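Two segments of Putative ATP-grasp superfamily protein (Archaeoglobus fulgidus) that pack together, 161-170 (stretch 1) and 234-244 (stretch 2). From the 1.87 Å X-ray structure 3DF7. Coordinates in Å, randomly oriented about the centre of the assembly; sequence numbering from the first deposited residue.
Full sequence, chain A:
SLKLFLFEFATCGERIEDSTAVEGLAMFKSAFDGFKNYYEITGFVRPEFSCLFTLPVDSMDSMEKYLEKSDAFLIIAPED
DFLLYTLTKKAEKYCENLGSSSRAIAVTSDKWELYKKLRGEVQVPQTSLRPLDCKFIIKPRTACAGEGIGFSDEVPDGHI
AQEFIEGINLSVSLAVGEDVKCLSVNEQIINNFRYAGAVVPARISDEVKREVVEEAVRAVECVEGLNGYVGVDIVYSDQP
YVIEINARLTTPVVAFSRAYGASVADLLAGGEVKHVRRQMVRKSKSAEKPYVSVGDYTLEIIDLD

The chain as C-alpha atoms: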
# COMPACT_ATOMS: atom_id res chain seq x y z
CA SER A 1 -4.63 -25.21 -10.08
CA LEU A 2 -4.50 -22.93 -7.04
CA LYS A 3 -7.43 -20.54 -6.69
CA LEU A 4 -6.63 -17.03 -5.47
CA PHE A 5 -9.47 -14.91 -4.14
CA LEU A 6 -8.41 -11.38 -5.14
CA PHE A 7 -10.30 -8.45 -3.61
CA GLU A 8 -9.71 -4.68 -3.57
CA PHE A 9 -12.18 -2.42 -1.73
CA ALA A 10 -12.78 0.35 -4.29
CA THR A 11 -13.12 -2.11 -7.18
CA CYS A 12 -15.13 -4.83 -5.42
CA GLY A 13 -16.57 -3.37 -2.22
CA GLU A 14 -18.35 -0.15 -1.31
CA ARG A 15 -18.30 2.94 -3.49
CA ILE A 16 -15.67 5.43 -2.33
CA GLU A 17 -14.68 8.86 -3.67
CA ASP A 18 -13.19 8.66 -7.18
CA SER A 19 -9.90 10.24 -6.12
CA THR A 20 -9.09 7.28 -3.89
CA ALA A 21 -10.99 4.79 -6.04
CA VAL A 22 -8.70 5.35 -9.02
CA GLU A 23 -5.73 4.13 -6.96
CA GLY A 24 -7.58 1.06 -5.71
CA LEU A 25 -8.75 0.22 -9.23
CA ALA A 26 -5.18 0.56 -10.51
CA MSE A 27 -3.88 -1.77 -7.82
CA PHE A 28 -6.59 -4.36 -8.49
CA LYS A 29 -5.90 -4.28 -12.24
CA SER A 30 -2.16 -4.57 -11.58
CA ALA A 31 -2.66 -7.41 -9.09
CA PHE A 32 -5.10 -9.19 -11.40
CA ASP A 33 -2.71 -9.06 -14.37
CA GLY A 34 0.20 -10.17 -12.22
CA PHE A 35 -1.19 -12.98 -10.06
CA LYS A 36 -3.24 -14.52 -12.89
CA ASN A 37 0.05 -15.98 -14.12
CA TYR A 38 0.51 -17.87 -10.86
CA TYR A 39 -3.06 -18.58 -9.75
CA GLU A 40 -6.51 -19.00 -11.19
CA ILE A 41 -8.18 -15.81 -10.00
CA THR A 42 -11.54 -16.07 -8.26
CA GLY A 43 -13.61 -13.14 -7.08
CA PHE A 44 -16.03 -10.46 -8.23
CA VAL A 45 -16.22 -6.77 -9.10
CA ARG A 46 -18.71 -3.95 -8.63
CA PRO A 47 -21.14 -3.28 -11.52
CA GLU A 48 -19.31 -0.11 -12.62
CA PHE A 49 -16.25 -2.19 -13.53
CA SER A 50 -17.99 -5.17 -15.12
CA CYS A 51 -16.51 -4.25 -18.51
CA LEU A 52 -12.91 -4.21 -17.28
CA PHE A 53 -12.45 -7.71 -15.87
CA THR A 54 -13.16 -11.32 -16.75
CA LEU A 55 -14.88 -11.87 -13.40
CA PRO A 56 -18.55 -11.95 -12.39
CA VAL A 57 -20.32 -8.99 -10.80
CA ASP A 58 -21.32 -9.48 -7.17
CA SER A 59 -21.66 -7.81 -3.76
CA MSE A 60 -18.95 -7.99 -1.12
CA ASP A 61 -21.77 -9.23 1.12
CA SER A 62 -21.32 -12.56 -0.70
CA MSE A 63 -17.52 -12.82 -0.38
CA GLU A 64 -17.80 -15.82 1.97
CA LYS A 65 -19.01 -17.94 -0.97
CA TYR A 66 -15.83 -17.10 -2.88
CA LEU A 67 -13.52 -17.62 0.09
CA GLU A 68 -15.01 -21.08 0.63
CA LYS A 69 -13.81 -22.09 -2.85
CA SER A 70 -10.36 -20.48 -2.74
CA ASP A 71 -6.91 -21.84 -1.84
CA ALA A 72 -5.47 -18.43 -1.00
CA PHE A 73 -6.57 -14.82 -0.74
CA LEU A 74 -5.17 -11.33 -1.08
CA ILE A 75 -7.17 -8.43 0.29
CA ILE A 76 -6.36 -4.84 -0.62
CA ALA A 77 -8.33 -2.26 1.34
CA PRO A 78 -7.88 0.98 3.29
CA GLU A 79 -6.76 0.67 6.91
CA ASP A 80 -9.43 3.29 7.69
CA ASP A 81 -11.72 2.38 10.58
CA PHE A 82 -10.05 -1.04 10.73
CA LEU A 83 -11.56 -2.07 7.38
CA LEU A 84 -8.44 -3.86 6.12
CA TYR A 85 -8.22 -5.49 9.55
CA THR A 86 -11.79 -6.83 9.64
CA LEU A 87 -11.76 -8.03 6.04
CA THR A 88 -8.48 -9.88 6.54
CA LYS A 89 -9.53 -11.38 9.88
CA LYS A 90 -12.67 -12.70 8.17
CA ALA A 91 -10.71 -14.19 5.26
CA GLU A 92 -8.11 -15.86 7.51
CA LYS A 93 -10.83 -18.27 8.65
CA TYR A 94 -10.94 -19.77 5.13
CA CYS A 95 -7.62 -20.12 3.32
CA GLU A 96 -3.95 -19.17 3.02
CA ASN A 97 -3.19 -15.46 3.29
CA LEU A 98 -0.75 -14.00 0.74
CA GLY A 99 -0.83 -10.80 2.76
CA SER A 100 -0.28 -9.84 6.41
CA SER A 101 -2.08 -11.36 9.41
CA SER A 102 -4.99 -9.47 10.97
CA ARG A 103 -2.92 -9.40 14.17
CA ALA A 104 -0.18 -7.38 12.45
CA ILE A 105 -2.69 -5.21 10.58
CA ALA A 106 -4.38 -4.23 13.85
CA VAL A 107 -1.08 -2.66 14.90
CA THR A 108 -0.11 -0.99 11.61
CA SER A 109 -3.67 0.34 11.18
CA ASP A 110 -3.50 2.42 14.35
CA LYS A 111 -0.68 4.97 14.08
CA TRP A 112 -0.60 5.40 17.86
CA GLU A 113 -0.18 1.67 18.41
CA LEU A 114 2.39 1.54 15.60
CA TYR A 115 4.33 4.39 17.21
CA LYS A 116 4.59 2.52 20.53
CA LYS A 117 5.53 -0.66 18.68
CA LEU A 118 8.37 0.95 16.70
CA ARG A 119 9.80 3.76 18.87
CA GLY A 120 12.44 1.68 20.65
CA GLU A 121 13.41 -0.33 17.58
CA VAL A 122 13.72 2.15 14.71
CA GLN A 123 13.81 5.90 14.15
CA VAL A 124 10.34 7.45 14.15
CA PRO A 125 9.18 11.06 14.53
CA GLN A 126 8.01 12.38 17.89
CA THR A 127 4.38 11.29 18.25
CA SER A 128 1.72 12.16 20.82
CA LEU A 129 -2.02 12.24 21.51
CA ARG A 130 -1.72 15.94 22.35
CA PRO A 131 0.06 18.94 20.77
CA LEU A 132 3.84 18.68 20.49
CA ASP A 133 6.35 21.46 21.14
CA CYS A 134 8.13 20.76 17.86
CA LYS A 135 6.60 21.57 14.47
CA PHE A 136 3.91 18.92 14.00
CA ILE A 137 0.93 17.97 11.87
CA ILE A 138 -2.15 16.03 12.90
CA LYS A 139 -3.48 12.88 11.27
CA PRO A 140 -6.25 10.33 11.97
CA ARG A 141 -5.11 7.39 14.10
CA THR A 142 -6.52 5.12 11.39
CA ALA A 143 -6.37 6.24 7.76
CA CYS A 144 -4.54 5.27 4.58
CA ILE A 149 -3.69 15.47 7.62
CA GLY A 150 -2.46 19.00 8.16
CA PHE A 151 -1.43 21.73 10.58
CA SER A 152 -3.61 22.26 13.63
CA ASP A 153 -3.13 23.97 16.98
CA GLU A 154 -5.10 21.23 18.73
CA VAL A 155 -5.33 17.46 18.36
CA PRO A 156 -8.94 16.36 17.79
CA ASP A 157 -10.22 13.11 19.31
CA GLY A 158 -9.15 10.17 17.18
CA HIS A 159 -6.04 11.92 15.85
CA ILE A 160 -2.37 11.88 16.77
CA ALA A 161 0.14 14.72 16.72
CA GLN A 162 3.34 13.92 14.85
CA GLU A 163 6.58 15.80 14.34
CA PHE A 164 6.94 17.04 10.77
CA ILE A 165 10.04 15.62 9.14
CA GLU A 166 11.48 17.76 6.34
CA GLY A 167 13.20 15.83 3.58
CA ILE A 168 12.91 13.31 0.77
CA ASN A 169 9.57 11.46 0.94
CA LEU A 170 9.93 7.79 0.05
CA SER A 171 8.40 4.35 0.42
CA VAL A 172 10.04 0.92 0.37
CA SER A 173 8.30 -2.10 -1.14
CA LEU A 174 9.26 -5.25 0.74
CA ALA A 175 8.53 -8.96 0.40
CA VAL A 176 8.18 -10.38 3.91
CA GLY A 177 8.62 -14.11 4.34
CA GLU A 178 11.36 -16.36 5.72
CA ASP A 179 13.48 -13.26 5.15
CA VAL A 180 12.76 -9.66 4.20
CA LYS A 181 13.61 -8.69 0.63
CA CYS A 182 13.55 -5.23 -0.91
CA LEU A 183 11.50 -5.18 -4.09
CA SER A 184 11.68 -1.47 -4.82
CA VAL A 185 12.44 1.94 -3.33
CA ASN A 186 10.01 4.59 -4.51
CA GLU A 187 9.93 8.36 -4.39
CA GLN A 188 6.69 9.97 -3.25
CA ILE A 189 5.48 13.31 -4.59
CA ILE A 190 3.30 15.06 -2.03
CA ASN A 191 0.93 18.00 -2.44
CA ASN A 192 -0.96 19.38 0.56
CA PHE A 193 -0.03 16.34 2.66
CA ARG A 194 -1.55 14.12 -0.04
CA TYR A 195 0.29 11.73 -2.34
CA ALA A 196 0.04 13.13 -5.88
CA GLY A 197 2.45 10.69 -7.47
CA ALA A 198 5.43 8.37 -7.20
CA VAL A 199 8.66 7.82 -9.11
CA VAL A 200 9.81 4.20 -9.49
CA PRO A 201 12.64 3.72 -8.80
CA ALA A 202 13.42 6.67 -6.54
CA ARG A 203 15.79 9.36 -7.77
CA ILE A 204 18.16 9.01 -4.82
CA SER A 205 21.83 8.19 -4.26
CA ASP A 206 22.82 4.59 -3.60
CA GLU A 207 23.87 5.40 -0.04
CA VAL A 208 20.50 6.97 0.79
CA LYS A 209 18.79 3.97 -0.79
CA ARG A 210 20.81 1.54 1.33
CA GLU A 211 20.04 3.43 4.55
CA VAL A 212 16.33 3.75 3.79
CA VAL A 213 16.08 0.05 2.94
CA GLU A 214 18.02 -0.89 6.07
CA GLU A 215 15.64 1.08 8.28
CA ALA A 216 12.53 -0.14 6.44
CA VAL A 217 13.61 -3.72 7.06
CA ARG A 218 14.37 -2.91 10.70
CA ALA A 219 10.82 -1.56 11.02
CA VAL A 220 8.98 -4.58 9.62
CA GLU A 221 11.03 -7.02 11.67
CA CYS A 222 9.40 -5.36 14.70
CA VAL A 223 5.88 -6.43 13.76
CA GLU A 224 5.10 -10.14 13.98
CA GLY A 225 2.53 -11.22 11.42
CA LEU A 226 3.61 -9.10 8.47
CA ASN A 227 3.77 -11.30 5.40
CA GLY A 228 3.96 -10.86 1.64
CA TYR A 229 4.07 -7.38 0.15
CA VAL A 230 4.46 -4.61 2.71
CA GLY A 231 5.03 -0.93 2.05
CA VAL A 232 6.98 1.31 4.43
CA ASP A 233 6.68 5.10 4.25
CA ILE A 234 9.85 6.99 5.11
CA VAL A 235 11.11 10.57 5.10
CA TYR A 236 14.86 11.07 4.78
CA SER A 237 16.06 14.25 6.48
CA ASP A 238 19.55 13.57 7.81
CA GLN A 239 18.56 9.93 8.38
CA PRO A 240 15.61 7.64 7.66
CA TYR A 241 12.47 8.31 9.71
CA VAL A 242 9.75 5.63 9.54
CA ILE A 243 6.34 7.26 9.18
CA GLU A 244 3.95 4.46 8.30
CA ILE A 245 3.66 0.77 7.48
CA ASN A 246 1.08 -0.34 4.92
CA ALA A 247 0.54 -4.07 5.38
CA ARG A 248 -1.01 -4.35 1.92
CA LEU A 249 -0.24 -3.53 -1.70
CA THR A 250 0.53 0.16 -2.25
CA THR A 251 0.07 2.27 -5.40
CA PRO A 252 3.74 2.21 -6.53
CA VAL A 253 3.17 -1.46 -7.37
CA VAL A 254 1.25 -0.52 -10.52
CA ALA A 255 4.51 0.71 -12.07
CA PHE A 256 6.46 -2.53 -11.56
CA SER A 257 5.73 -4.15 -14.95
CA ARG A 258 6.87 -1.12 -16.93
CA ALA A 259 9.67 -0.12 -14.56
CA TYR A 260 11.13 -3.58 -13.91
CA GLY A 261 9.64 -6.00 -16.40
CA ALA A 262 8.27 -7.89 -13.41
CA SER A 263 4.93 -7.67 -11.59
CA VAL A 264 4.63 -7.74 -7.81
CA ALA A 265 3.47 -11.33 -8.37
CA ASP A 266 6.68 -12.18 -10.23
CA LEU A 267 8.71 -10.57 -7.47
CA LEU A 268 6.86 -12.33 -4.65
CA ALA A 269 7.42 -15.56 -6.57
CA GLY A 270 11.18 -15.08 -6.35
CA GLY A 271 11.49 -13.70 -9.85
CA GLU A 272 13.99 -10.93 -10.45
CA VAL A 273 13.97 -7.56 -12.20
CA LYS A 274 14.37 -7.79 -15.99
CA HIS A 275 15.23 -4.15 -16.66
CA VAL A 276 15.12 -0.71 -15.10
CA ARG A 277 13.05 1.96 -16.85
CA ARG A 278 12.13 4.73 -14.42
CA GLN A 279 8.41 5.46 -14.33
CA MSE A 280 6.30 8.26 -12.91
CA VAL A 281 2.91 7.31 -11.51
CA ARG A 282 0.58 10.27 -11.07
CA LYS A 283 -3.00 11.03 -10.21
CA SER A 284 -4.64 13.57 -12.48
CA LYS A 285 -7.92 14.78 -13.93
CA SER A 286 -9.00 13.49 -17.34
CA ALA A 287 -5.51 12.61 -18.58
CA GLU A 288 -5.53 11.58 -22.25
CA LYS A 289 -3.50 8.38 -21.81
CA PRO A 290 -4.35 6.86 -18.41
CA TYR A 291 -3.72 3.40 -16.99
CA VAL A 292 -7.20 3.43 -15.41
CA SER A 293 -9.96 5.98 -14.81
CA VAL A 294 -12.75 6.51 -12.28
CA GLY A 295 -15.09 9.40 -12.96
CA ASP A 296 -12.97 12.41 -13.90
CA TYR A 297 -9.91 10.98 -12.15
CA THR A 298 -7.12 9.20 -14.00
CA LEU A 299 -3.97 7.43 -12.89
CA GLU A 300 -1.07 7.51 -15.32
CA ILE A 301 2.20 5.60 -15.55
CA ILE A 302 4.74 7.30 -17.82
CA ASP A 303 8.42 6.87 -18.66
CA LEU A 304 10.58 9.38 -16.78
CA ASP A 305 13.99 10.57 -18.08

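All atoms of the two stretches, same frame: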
# COMPACT_ATOMS: atom_id res chain seq x y z
N ALA A 161 -0.68 13.58 17.08
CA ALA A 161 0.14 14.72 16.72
C ALA A 161 1.46 14.06 16.34
O ALA A 161 1.91 13.14 17.02
CB ALA A 161 0.33 15.64 17.92
N GLN A 162 2.08 14.51 15.25
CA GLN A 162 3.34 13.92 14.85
C GLN A 162 4.30 14.93 14.25
O GLN A 162 3.95 15.69 13.35
CB GLN A 162 3.12 12.78 13.86
CG GLN A 162 4.41 12.03 13.53
CD GLN A 162 4.16 10.75 12.75
OE1 GLN A 162 3.82 10.77 11.57
NE2 GLN A 162 4.31 9.61 13.43
N GLU A 163 5.51 14.92 14.79
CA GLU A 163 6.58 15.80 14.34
C GLU A 163 6.70 15.77 12.82
O GLU A 163 6.69 14.70 12.20
CB GLU A 163 7.90 15.37 14.99
CG GLU A 163 9.16 15.88 14.30
CD GLU A 163 10.43 15.40 14.97
OE1 GLU A 163 10.44 14.28 15.51
OE2 GLU A 163 11.44 16.14 14.94
N PHE A 164 6.80 16.95 12.22
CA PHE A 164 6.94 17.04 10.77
C PHE A 164 8.40 16.85 10.42
O PHE A 164 9.27 17.57 10.93
CB PHE A 164 6.47 18.40 10.26
CG PHE A 164 6.53 18.53 8.77
CD1 PHE A 164 5.54 17.98 7.96
CD2 PHE A 164 7.60 19.18 8.16
CE1 PHE A 164 5.61 18.07 6.57
CE2 PHE A 164 7.69 19.27 6.77
CZ PHE A 164 6.69 18.71 5.97
N ILE A 165 8.68 15.89 9.55
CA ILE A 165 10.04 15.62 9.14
C ILE A 165 10.24 16.21 7.74
O ILE A 165 9.54 15.84 6.81
CB ILE A 165 10.33 14.11 9.11
CG1 ILE A 165 10.05 13.50 10.48
CG2 ILE A 165 11.77 13.87 8.69
CD1 ILE A 165 10.86 14.09 11.63
N GLU A 166 11.20 17.12 7.62
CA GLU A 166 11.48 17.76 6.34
C GLU A 166 12.56 17.01 5.58
O GLU A 166 13.68 16.85 6.08
CB GLU A 166 11.92 19.20 6.58
CG GLU A 166 12.12 20.02 5.32
CD GLU A 166 12.34 21.49 5.63
OE1 GLU A 166 11.47 22.10 6.29
OE2 GLU A 166 13.39 22.04 5.21
N GLY A 167 12.23 16.55 4.38
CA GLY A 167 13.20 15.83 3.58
C GLY A 167 12.59 15.07 2.42
O GLY A 167 11.46 15.34 2.02
N ILE A 168 13.35 14.13 1.89
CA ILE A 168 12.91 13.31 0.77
C ILE A 168 11.83 12.33 1.23
O ILE A 168 12.06 11.55 2.16
CB ILE A 168 14.09 12.49 0.20
CG1 ILE A 168 15.28 13.42 -0.06
CG2 ILE A 168 13.68 11.77 -1.07
CD1 ILE A 168 16.57 12.70 -0.40
N ASN A 169 10.66 12.37 0.59
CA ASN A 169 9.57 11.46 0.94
C ASN A 169 9.68 10.20 0.09
O ASN A 169 9.68 10.27 -1.14
CB ASN A 169 8.21 12.12 0.73
CG ASN A 169 7.87 13.10 1.84
OD1 ASN A 169 8.58 14.08 2.06
ND2 ASN A 169 6.79 12.82 2.57
N LEU A 170 9.77 9.05 0.75
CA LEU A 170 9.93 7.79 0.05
C LEU A 170 9.08 6.67 0.63
O LEU A 170 8.41 6.84 1.65
CB LEU A 170 11.40 7.35 0.14
CG LEU A 170 12.46 8.37 -0.27
CD1 LEU A 170 13.81 7.96 0.31
CD2 LEU A 170 12.50 8.46 -1.79
N ILE A 234 8.71 6.39 4.44
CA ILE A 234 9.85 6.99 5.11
C ILE A 234 10.17 8.39 4.60
O ILE A 234 9.92 8.72 3.44
CB ILE A 234 11.12 6.11 4.89
CG1 ILE A 234 11.06 4.89 5.83
CG2 ILE A 234 12.39 6.91 5.14
CD1 ILE A 234 12.12 3.86 5.54
N VAL A 235 10.69 9.23 5.49
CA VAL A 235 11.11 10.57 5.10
C VAL A 235 12.59 10.62 5.47
O VAL A 235 12.96 10.31 6.61
CB VAL A 235 10.37 11.68 5.87
CG1 VAL A 235 10.94 13.04 5.46
CG2 VAL A 235 8.88 11.62 5.55
N TYR A 236 13.43 10.98 4.52
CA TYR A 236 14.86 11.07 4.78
C TYR A 236 15.27 12.52 4.95
O TYR A 236 15.29 13.28 3.98
CB TYR A 236 15.67 10.44 3.65
CG TYR A 236 17.15 10.31 3.98
CD1 TYR A 236 17.66 9.11 4.47
CD2 TYR A 236 18.02 11.39 3.84
CE1 TYR A 236 19.01 8.99 4.81
CE2 TYR A 236 19.36 11.28 4.17
CZ TYR A 236 19.85 10.08 4.66
OH TYR A 236 21.18 9.97 4.99
N SER A 237 15.60 12.89 6.18
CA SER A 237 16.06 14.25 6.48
C SER A 237 17.57 14.12 6.51
O SER A 237 18.24 14.33 5.50
CB SER A 237 15.52 14.71 7.83
OG SER A 237 15.79 13.76 8.84
N ASP A 238 18.11 13.78 7.67
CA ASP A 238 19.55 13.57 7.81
C ASP A 238 19.72 12.07 8.01
O ASP A 238 20.84 11.55 8.01
CB ASP A 238 20.10 14.35 9.01
CG ASP A 238 19.54 13.85 10.33
OD1 ASP A 238 18.31 13.84 10.49
OD2 ASP A 238 20.35 13.48 11.21
N GLN A 239 18.59 11.38 8.18
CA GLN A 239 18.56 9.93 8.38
C GLN A 239 17.15 9.45 8.08
O GLN A 239 16.23 10.26 7.95
CB GLN A 239 18.91 9.57 9.83
CG GLN A 239 17.86 10.01 10.86
CD GLN A 239 18.15 9.50 12.28
OE1 GLN A 239 18.21 8.30 12.53
NE2 GLN A 239 18.31 10.44 13.21
N PRO A 240 16.96 8.13 7.95
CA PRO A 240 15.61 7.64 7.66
C PRO A 240 14.70 7.69 8.88
O PRO A 240 15.08 7.26 9.97
CB PRO A 240 15.85 6.19 7.22
CG PRO A 240 17.25 6.22 6.68
CD PRO A 240 17.96 7.09 7.69
N TYR A 241 13.50 8.23 8.68
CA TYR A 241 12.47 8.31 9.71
C TYR A 241 11.29 7.48 9.18
O TYR A 241 10.79 7.76 8.08
CB TYR A 241 12.00 9.75 9.92
CG TYR A 241 12.84 10.57 10.87
CD1 TYR A 241 12.41 10.80 12.17
CD2 TYR A 241 14.05 11.12 10.46
CE1 TYR A 241 13.16 11.58 13.05
CE2 TYR A 241 14.81 11.89 11.33
CZ TYR A 241 14.36 12.12 12.62
OH TYR A 241 15.10 12.88 13.48
N VAL A 242 10.88 6.47 9.93
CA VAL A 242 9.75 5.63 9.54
C VAL A 242 8.46 6.31 9.95
O VAL A 242 8.23 6.58 11.14
CB VAL A 242 9.85 4.23 10.19
CG1 VAL A 242 8.60 3.42 9.89
CG2 VAL A 242 11.07 3.50 9.66
N ILE A 243 7.61 6.57 8.96
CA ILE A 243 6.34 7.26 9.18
C ILE A 243 5.12 6.35 9.23
O ILE A 243 4.20 6.56 10.02
CB ILE A 243 6.09 8.29 8.05
CG1 ILE A 243 7.36 9.11 7.80
CG2 ILE A 243 4.92 9.19 8.43
CD1 ILE A 243 7.82 9.91 9.00
N GLU A 244 5.10 5.33 8.37
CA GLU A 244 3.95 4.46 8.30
C GLU A 244 4.28 3.11 7.69
O GLU A 244 5.25 2.97 6.95
CB GLU A 244 2.87 5.16 7.47
CG GLU A 244 1.61 4.36 7.18
CD GLU A 244 0.56 5.19 6.46
OE1 GLU A 244 0.20 6.27 6.98
OE2 GLU A 244 0.10 4.77 5.38
O HOH W 1 13.91 15.18 13.70

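What fills the apolar centre of the contact? I165 does, reaching out of the loop between the two strands of its stretch with its CA-to-CB bond directed toward the other segment. Its CG2 lies 3.4 Å from CG1 of V235, a tight van der Waals approach, and its CD1 sits over one face of the Y241 ring, 3.9 Å from the ring centroid and 22° off the normal, so that a methyl C-H can meet the pi cloud. I243 closes this pocket more loosely, its CD1 4.5 Å from I165 CG1, while its CG2 packs 3.7 Å from OE1 of Q162.

How do the backbones join beside this apolar cluster? Strands 168-170 and 234-236 run antiparallel, and four hydrogen bonds link them. I168 and Y236 form one pair, with I168 N to Y236 O at 3.0 Å and Y236 N to I168 O at 2.8 Å; L170 and I234 form the other, with L170 N to I234 O at 2.7 Å and I234 N to L170 O at 2.8 Å. Between them, N169 faces V235 as a non-hydrogen-bonded pair, and their side chains lie on the sheet face opposite to those of the two bonded pairs.

Why is there a glycine where the ladder begins? At its backbone angles G167 would jam a CB against the preceding carbonyl, and that atom would also fall 2.1 Å from Y236 O. Without it, G167 CA approaches Y236 O to 3.3 Å in a CA-H...O contact.

What marks the polar edge? At the exposed residue E166 the backbone O lies 3.3 Å from S237 CB, a packing contact and not a hydrogen bond, while the CA-to-CB bond of E166 points away from the other stretch. Farther along, a water bridges the stretches: it donates to E163 OE2 at 2.9 Å and hydrogen-bonds with Y241 OH at 2.6 Å.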